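PDB 2EG4: probable thiosulfate sulfurtransferase, which probably transfers sulfur from thiosulfate to cyanide and binds a zinc ion. Local coordinates for residues V189-G194 and N213-H219; L134-P140 and S161-L166. One frame throughout, in Å; residues are numbered along the deposited sequence.

Overall arrangement
Both contacts lie in one rhodanese-like domain, in a parallel sheet ordered 162-163, 134-136, 186-190, 210-213. From the N terminus, strand 134-136 runs into helix 140-143 and the chain returns as strand 162-163, an edge of the sheet; contact 2 closes this loop of 20 residues. Only afterwards does strand 186-190 open contact 1, which closes, after helix 195-206, where strand 210-213 ends and the chain turns into helix 217-223. The two loops therefore follow in series, neither nested nor crossed. Their centres lie about 11 Å apart, and they meet where strands 134-136 and 186-190 are neighbours: Y190 N is 3.0 Å from L135 O, and C191 CB packs 3.6 Å from R138 CG.

Contact 1: residues V189-G194 and N213-H219; sequences VYCHSG and NYLGSMH. With ZN (zinc ion), chain C; SO4 (sulfate ion), chain D.
V189 and N213 form a parallel bridge with CA atoms 5.2 Å apart, which the bond from Y214 N to V189 O continues; M218 N to C191 O and H219 N to H192 O then join the loop after the strand to residues 218-219. S217 OG takes a nearly straight bond from C191 N (2.9 Å, 174°) and donates to Y214 O at 2.7 Å, so one hydroxyl links both backbones. The Y190 CB lies 3.7 Å from Y214 CB, near the plane of the Y214 ring at its edge, while M218 SD approaches Y190 CE1 at 3.8 Å in an oblique Met-aromatic contact; the Y190 hydroxyl bonds I158 and S161. H192 and H219 run side by side, each with CG anti to its backbone N (chi1 179° and -172°), which brings H192 NE2 and H219 ND1 each to 2.1 Å from the zinc ion. C151 and C152 complete that site. H192 N (2.7 Å to O2) and S193 N (2.8 Å to O3) bond a sulfate, probably from the crystallisation liquor, beside C191 SG; A195 N and R196 NH2 bond it too. A cysteine in a loop of anion-cradling N-H groups, between strand and helix, is consistent with the active-site loop of rhodaneses.

Contact 2: residues L134-P140 and S161-L166; sequences LLDVRSP and SKNAPL
The beta-alpha-beta unit of strand 134-136, helix 140-143 and strand 162-163 is closed here by a parallel strand pair at the sheet edge, with L135 opposite K162 and D136 opposite N163. K162 N bonds L134 O, D136 N bonds K162 O at 2.8 Å, and L166 N reaches V137 O where the strands give way to loops. N163 extends the pairing with its side chain: CG anti to the backbone N (chi1 -170°) swings ND2 to D136 O and to R138 O, 3.0 Å from each, both acceptors within 3° of the amide plane. A164 N meets D136 O from the opposite face of that carbonyl, which thus takes two donors. N163 OD1 lies 3.2 Å from P140 CA, at the first turn of the helix, and P165 CG packs 4.0 Å from P140 CD. An alanine in place of N163 would probably leave R138 O without this donor and D136 O with A164 N alone of the two, untying the loop before P140 from strand 162-163. Residues 136-138 form an Asx turn, R138 N bonding D136 OD1. The R138 guanidinium then grips the same carboxylate side-on, its NE to OD1 at 2.9 Å and its NH2 to OD2 at 2.8 Å, each on a syn lone pair.

Contact 1: residues V189-G194 and N213-H219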
ATOM      1  N   VAL A 189       0.356 -10.592   2.967  1.00 20.38           N
ATOM      2  CA  VAL A 189       1.532 -10.213   2.214  1.00 17.26           C
ATOM      3  C   VAL A 189       2.340  -9.214   3.015  1.00 18.50           C
ATOM      4  O   VAL A 189       1.773  -8.401   3.740  1.00 16.68           O
ATOM      5  CB  VAL A 189       1.172  -9.568   0.846  1.00 18.57           C
ATOM      6  CG1 VAL A 189       0.666 -10.641  -0.126  1.00 21.75           C
ATOM      7  CG2 VAL A 189       0.117  -8.512   1.018  1.00 16.91           C
ATOM      8  N   TYR A 190       3.661  -9.286   2.907  1.00 18.25           N
ATOM      9  CA  TYR A 190       4.502  -8.337   3.632  1.00 18.09           C
ATOM     10  C   TYR A 190       5.835  -8.132   2.929  1.00 19.40           C
ATOM     11  O   TYR A 190       6.184  -8.855   1.986  1.00 18.48           O
ATOM     12  CB  TYR A 190       4.749  -8.833   5.071  1.00 15.85           C
ATOM     13  CG  TYR A 190       5.818  -9.901   5.186  1.00 19.06           C
ATOM     14  CD1 TYR A 190       7.152  -9.555   5.362  1.00 16.70           C
ATOM     15  CD2 TYR A 190       5.486 -11.254   5.145  1.00 18.90           C
ATOM     16  CE1 TYR A 190       8.142 -10.516   5.510  1.00 20.61           C
ATOM     17  CE2 TYR A 190       6.479 -12.243   5.292  1.00 19.54           C
ATOM     18  CZ  TYR A 190       7.799 -11.865   5.476  1.00 18.37           C
ATOM     19  OH  TYR A 190       8.803 -12.791   5.643  1.00 20.57           O
ATOM     20  N   CYS A 191       6.565  -7.111   3.364  1.00 20.09           N
ATOM     21  CA  CYS A 191       7.895  -6.824   2.830  1.00 20.95           C
ATOM     22  C   CYS A 191       8.663  -6.012   3.867  1.00 21.03           C
ATOM     23  O   CYS A 191       8.666  -6.408   5.024  1.00 20.67           O
ATOM     24  CB  CYS A 191       7.807  -6.107   1.484  1.00 21.40           C
ATOM     25  SG  CYS A 191       6.775  -4.642   1.460  1.00 25.11           S
ATOM     26  N   HIS A 192       9.300  -4.891   3.490  1.00 19.78           N
ATOM     27  CA  HIS A 192      10.042  -4.103   4.477  1.00 21.61           C
ATOM     28  C   HIS A 192       9.138  -3.139   5.234  1.00 21.32           C
ATOM     29  O   HIS A 192       9.127  -3.123   6.459  1.00 19.74           O
ATOM     30  CB  HIS A 192      11.175  -3.313   3.826  1.00 23.61           C
ATOM     31  CG  HIS A 192      11.942  -2.469   4.797  1.00 23.56           C
ATOM     32  ND1 HIS A 192      12.071  -1.104   4.652  1.00 23.59           N
ATOM     33  CD2 HIS A 192      12.572  -2.787   5.953  1.00 23.91           C
ATOM     34  CE1 HIS A 192      12.746  -0.617   5.676  1.00 25.10           C
ATOM     35  NE2 HIS A 192      13.060  -1.615   6.481  1.00 26.53           N
ATOM     36  N   SER A 193       8.370  -2.325   4.510  1.00 17.96           N
ATOM     37  CA  SER A 193       7.488  -1.412   5.201  1.00 20.54           C
ATOM     38  C   SER A 193       6.129  -1.353   4.533  1.00 18.28           C
ATOM     39  O   SER A 193       5.447  -0.331   4.579  1.00 19.38           O
ATOM     40  CB  SER A 193       8.095  -0.004   5.320  1.00 19.61           C
ATOM     41  OG  SER A 193       8.320   0.597   4.044  1.00 22.13           O
ATOM     42  N   GLY A 194       5.759  -2.463   3.896  1.00 16.43           N
ATOM     43  CA  GLY A 194       4.442  -2.594   3.277  1.00 17.44           C
ATOM     44  C   GLY A 194       4.174  -1.971   1.920  1.00 20.23           C
ATOM     45  O   GLY A 194       3.028  -1.908   1.508  1.00 18.09           O
ATOM     46  N   ASN A 213      -2.660  -6.794   4.016  1.00 17.94           N
ATOM     47  CA  ASN A 213      -1.305  -6.246   4.025  1.00 17.59           C
ATOM     48  C   ASN A 213      -0.726  -6.018   5.413  1.00 18.14           C
ATOM     49  O   ASN A 213      -1.310  -5.295   6.207  1.00 16.00           O
ATOM     50  CB  ASN A 213      -1.350  -4.902   3.252  1.00 18.65           C
ATOM     51  CG  ASN A 213       0.036  -4.339   2.886  1.00 18.64           C
ATOM     52  OD1 ASN A 213       0.174  -3.131   2.581  1.00 19.20           O
ATOM     53  ND2 ASN A 213       1.029  -5.177   2.867  1.00 16.02           N
ATOM     54  N   TYR A 214       0.425  -6.629   5.683  1.00 17.72           N
ATOM     55  CA  TYR A 214       1.113  -6.466   6.964  1.00 18.77           C
ATOM     56  C   TYR A 214       1.914  -5.188   6.799  1.00 17.68           C
ATOM     57  O   TYR A 214       3.090  -5.209   6.442  1.00 20.10           O
ATOM     58  CB  TYR A 214       2.061  -7.640   7.258  1.00 18.62           C
ATOM     59  CG  TYR A 214       2.883  -7.444   8.526  1.00 17.86           C
ATOM     60  CD1 TYR A 214       2.452  -6.585   9.536  1.00 15.12           C
ATOM     61  CD2 TYR A 214       4.103  -8.089   8.691  1.00 16.76           C
ATOM     62  CE1 TYR A 214       3.237  -6.363  10.677  1.00 16.50           C
ATOM     63  CE2 TYR A 214       4.881  -7.889   9.815  1.00 19.94           C
ATOM     64  CZ  TYR A 214       4.442  -7.012  10.806  1.00 19.88           C
ATOM     65  OH  TYR A 214       5.234  -6.782  11.899  1.00 19.70           O
ATOM     66  N   LEU A 215       1.251  -4.071   7.091  1.00 17.16           N
ATOM     67  CA  LEU A 215       1.859  -2.761   6.926  1.00 17.63           C
ATOM     68  C   LEU A 215       3.148  -2.562   7.723  1.00 18.02           C
ATOM     69  O   LEU A 215       4.104  -1.995   7.202  1.00 17.86           O
ATOM     70  CB  LEU A 215       0.818  -1.693   7.258  1.00 19.35           C
ATOM     71  CG  LEU A 215       1.205  -0.246   6.994  1.00 17.89           C
ATOM     72  CD1 LEU A 215       1.642  -0.054   5.532  1.00 22.66           C
ATOM     73  CD2 LEU A 215       0.017   0.620   7.336  1.00 22.21           C
ATOM     74  N   GLY A 216       3.194  -3.037   8.971  1.00 19.17           N
ATOM     75  CA  GLY A 216       4.419  -2.893   9.756  1.00 16.12           C
ATOM     76  C   GLY A 216       5.576  -3.592   9.081  1.00 18.88           C
ATOM     77  O   GLY A 216       6.747  -3.122   9.068  1.00 19.73           O
ATOM     78  N   SER A 217       5.250  -4.740   8.501  1.00 18.19           N
ATOM     79  CA  SER A 217       6.203  -5.562   7.768  1.00 17.27           C
ATOM     80  C   SER A 217       7.473  -5.901   8.540  1.00 17.43           C
ATOM     81  O   SER A 217       7.497  -5.842   9.771  1.00 21.28           O
ATOM     82  CB  SER A 217       6.571  -4.909   6.432  1.00 17.61           C
ATOM     83  OG  SER A 217       5.630  -5.255   5.427  1.00 18.41           O
ATOM     84  N   MET A 218       8.521  -6.279   7.809  1.00 18.36           N
ATOM     85  CA  MET A 218       9.792  -6.687   8.426  1.00 16.65           C
ATOM     86  C   MET A 218      10.464  -5.632   9.323  1.00 23.07           C
ATOM     87  O   MET A 218      11.105  -5.973  10.323  1.00 20.86           O
ATOM     88  CB  MET A 218      10.764  -7.155   7.329  1.00 23.00           C
ATOM     89  CG  MET A 218      11.657  -8.323   7.727  1.00 28.65           C
ATOM     90  SD  MET A 218      10.738  -9.850   8.198  1.00 24.72           S
ATOM     91  CE  MET A 218      11.912 -10.498   9.357  1.00 22.03           C
ATOM     92  N   HIS A 219      10.327  -4.355   8.988  1.00 21.91           N
ATOM     93  CA  HIS A 219      10.925  -3.338   9.846  1.00 21.28           C
ATOM     94  C   HIS A 219      10.312  -3.435  11.246  1.00 21.66           C
ATOM     95  O   HIS A 219      11.034  -3.534  12.244  1.00 21.38           O
ATOM     96  CB  HIS A 219      10.712  -1.928   9.269  1.00 25.66           C
ATOM     97  CG  HIS A 219      11.456  -0.861  10.011  1.00 24.04           C
ATOM     98  ND1 HIS A 219      12.756  -0.513   9.709  1.00 28.93           N
ATOM     99  CD2 HIS A 219      11.100  -0.097  11.072  1.00 26.90           C
ATOM    100  CE1 HIS A 219      13.168   0.419  10.551  1.00 23.84           C
ATOM    101  NE2 HIS A 219      12.184   0.688  11.387  1.00 25.41           N
TER
HETATM  102 ZN    ZN C 301      14.118  -1.295   8.263  1.00 24.10          ZN
HETATM  103  S   SO4 D 501       9.211  -2.245   0.731  0.69 23.25           S
HETATM  104  O1  SO4 D 501      10.382  -1.313   0.628  0.69 26.90           O
HETATM  105  O2  SO4 D 501       9.708  -3.611   1.100  0.69 23.18           O
HETATM  106  O3  SO4 D 501       8.261  -1.746   1.781  0.69 17.53           O
HETATM  107  O4  SO4 D 501       8.504  -2.312  -0.591  0.69 23.51           O

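Contact 2: residues L134-P140 and S161-L166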
ATOM      1  N   LEU A 134       1.473 -16.543   4.662  1.00 21.83           N
ATOM      2  CA  LEU A 134       2.102 -15.247   4.538  1.00 23.11           C
ATOM      3  C   LEU A 134       3.063 -15.292   3.390  1.00 22.55           C
ATOM      4  O   LEU A 134       3.983 -16.110   3.386  1.00 22.72           O
ATOM      5  CB  LEU A 134       2.925 -14.921   5.776  1.00 28.40           C
ATOM      6  CG  LEU A 134       2.392 -14.029   6.877  1.00 31.17           C
ATOM      7  CD1 LEU A 134       3.525 -13.769   7.851  1.00 29.77           C
ATOM      8  CD2 LEU A 134       1.878 -12.717   6.276  1.00 30.92           C
ATOM      9  N   LEU A 135       2.862 -14.402   2.429  1.00 20.55           N
ATOM     10  CA  LEU A 135       3.769 -14.302   1.300  1.00 21.93           C
ATOM     11  C   LEU A 135       4.697 -13.111   1.493  1.00 23.89           C
ATOM     12  O   LEU A 135       4.239 -11.975   1.703  1.00 20.63           O
ATOM     13  CB  LEU A 135       2.996 -14.111  -0.009  1.00 21.63           C
ATOM     14  CG  LEU A 135       2.013 -15.241  -0.302  1.00 23.51           C
ATOM     15  CD1 LEU A 135       1.338 -14.976  -1.633  1.00 25.04           C
ATOM     16  CD2 LEU A 135       2.782 -16.568  -0.320  1.00 25.12           C
ATOM     17  N   ASP A 136       5.996 -13.392   1.445  1.00 21.94           N
ATOM     18  CA  ASP A 136       7.045 -12.383   1.554  1.00 23.13           C
ATOM     19  C   ASP A 136       7.296 -11.987   0.091  1.00 23.23           C
ATOM     20  O   ASP A 136       7.800 -12.803  -0.703  1.00 22.31           O
ATOM     21  CB  ASP A 136       8.284 -13.032   2.142  1.00 20.25           C
ATOM     22  CG  ASP A 136       9.413 -12.065   2.369  1.00 21.21           C
ATOM     23  OD1 ASP A 136       9.516 -11.048   1.643  1.00 22.11           O
ATOM     24  OD2 ASP A 136      10.207 -12.329   3.297  1.00 22.82           O
ATOM     25  N   VAL A 137       6.951 -10.754  -0.272  1.00 23.25           N
ATOM     26  CA  VAL A 137       7.100 -10.337  -1.659  1.00 21.26           C
ATOM     27  C   VAL A 137       8.416  -9.677  -2.000  1.00 19.29           C
ATOM     28  O   VAL A 137       8.573  -9.093  -3.076  1.00 22.28           O
ATOM     29  CB  VAL A 137       5.899  -9.453  -2.115  1.00 24.65           C
ATOM     30  CG1 VAL A 137       4.582 -10.204  -1.866  1.00 21.50           C
ATOM     31  CG2 VAL A 137       5.891  -8.115  -1.376  1.00 21.97           C
ATOM     32  N   ARG A 138       9.387  -9.805  -1.110  1.00 19.62           N
ATOM     33  CA  ARG A 138      10.707  -9.241  -1.362  1.00 19.68           C
ATOM     34  C   ARG A 138      11.499 -10.160  -2.288  1.00 22.68           C
ATOM     35  O   ARG A 138      10.997 -11.195  -2.744  1.00 22.52           O
ATOM     36  CB  ARG A 138      11.450  -9.080  -0.041  1.00 22.65           C
ATOM     37  CG  ARG A 138      10.741  -8.118   0.921  1.00 21.50           C
ATOM     38  CD  ARG A 138      11.494  -7.994   2.221  1.00 24.93           C
ATOM     39  NE  ARG A 138      11.544  -9.303   2.866  1.00 20.35           N
ATOM     40  CZ  ARG A 138      12.403  -9.659   3.813  1.00 20.53           C
ATOM     41  NH1 ARG A 138      13.315  -8.808   4.267  1.00 19.82           N
ATOM     42  NH2 ARG A 138      12.368 -10.897   4.274  1.00 20.96           N
ATOM     43  N   SER A 139      12.737  -9.788  -2.576  1.00 24.13           N
ATOM     44  CA  SER A 139      13.561 -10.608  -3.456  1.00 24.72           C
ATOM     45  C   SER A 139      14.024 -11.846  -2.706  1.00 26.12           C
ATOM     46  O   SER A 139      13.988 -11.880  -1.477  1.00 23.09           O
ATOM     47  CB  SER A 139      14.795  -9.821  -3.906  1.00 24.66           C
ATOM     48  OG  SER A 139      15.621  -9.505  -2.797  1.00 28.07           O
ATOM     49  N   PRO A 140      14.460 -12.886  -3.443  1.00 26.25           N
ATOM     50  CA  PRO A 140      14.944 -14.122  -2.819  1.00 26.21           C
ATOM     51  C   PRO A 140      16.091 -13.837  -1.858  1.00 26.97           C
ATOM     52  O   PRO A 140      16.201 -14.475  -0.803  1.00 25.76           O
ATOM     53  CB  PRO A 140      15.408 -14.951  -4.016  1.00 24.34           C
ATOM     54  CG  PRO A 140      14.418 -14.568  -5.068  1.00 26.75           C
ATOM     55  CD  PRO A 140      14.327 -13.056  -4.899  1.00 28.09           C
ATOM     56  N   SER A 161       7.050 -18.209   6.336  1.00 21.67           N
ATOM     57  CA  SER A 161       6.559 -17.492   5.164  1.00 18.64           C
ATOM     58  C   SER A 161       7.094 -18.083   3.858  1.00 21.57           C
ATOM     59  O   SER A 161       8.111 -18.775   3.847  1.00 22.36           O
ATOM     60  CB  SER A 161       6.973 -16.021   5.244  1.00 21.08           C
ATOM     61  OG  SER A 161       8.379 -15.930   5.260  1.00 21.27           O
ATOM     62  N   LYS A 162       6.406 -17.791   2.761  1.00 20.20           N
ATOM     63  CA  LYS A 162       6.834 -18.285   1.454  1.00 24.81           C
ATOM     64  C   LYS A 162       7.198 -17.091   0.594  1.00 27.17           C
ATOM     65  O   LYS A 162       6.540 -16.056   0.654  1.00 24.51           O
ATOM     66  CB  LYS A 162       5.708 -19.081   0.799  1.00 29.76           C
ATOM     67  CG  LYS A 162       5.157 -20.202   1.684  1.00 34.02           C
ATOM     68  CD  LYS A 162       6.249 -21.175   2.109  1.00 37.65           C
ATOM     69  CE  LYS A 162       5.676 -22.300   2.973  1.00 40.94           C
ATOM     70  NZ  LYS A 162       6.739 -23.215   3.486  1.00 43.07           N
ATOM     71  N   ASN A 163       8.243 -17.240  -0.214  1.00 26.15           N
ATOM     72  CA  ASN A 163       8.702 -16.151  -1.067  1.00 27.47           C
ATOM     73  C   ASN A 163       7.910 -16.082  -2.379  1.00 27.49           C
ATOM     74  O   ASN A 163       7.779 -17.074  -3.101  1.00 27.25           O
ATOM     75  CB  ASN A 163      10.200 -16.344  -1.337  1.00 25.50           C
ATOM     76  CG  ASN A 163      10.861 -15.147  -2.018  1.00 30.63           C
ATOM     77  OD1 ASN A 163      11.924 -15.292  -2.638  1.00 27.18           O
ATOM     78  ND2 ASN A 163      10.260 -13.963  -1.889  1.00 26.16           N
ATOM     79  N   ALA A 164       7.343 -14.912  -2.657  1.00 23.07           N
ATOM     80  CA  ALA A 164       6.597 -14.672  -3.888  1.00 24.37           C
ATOM     81  C   ALA A 164       7.021 -13.260  -4.311  1.00 25.50           C
ATOM     82  O   ALA A 164       6.309 -12.281  -4.067  1.00 24.40           O
ATOM     83  CB  ALA A 164       5.078 -14.739  -3.645  1.00 26.07           C
ATOM     84  N   PRO A 165       8.219 -13.142  -4.924  1.00 27.38           N
ATOM     85  CA  PRO A 165       8.783 -11.867  -5.387  1.00 27.34           C
ATOM     86  C   PRO A 165       7.786 -10.997  -6.130  1.00 27.77           C
ATOM     87  O   PRO A 165       7.015 -11.484  -6.947  1.00 27.41           O
ATOM     88  CB  PRO A 165       9.947 -12.299  -6.270  1.00 26.31           C
ATOM     89  CG  PRO A 165      10.411 -13.566  -5.581  1.00 24.91           C
ATOM     90  CD  PRO A 165       9.095 -14.267  -5.302  1.00 26.19           C
ATOM     91  N   LEU A 166       7.829  -9.702  -5.823  1.00 26.60           N
ATOM     92  CA  LEU A 166       6.945  -8.699  -6.411  1.00 29.01           C
ATOM     93  C   LEU A 166       6.720  -8.877  -7.910  1.00 29.55           C
ATOM     94  O   LEU A 166       5.580  -8.791  -8.402  1.00 27.80           O
ATOM     95  CB  LEU A 166       7.531  -7.306  -6.153  1.00 33.93           C
ATOM     96  CG  LEU A 166       6.836  -6.119  -6.822  1.00 38.36           C
ATOM     97  CD1 LEU A 166       5.470  -5.901  -6.188  1.00 39.72           C
ATOM     98  CD2 LEU A 166       7.701  -4.875  -6.678  1.00 39.82           C
TER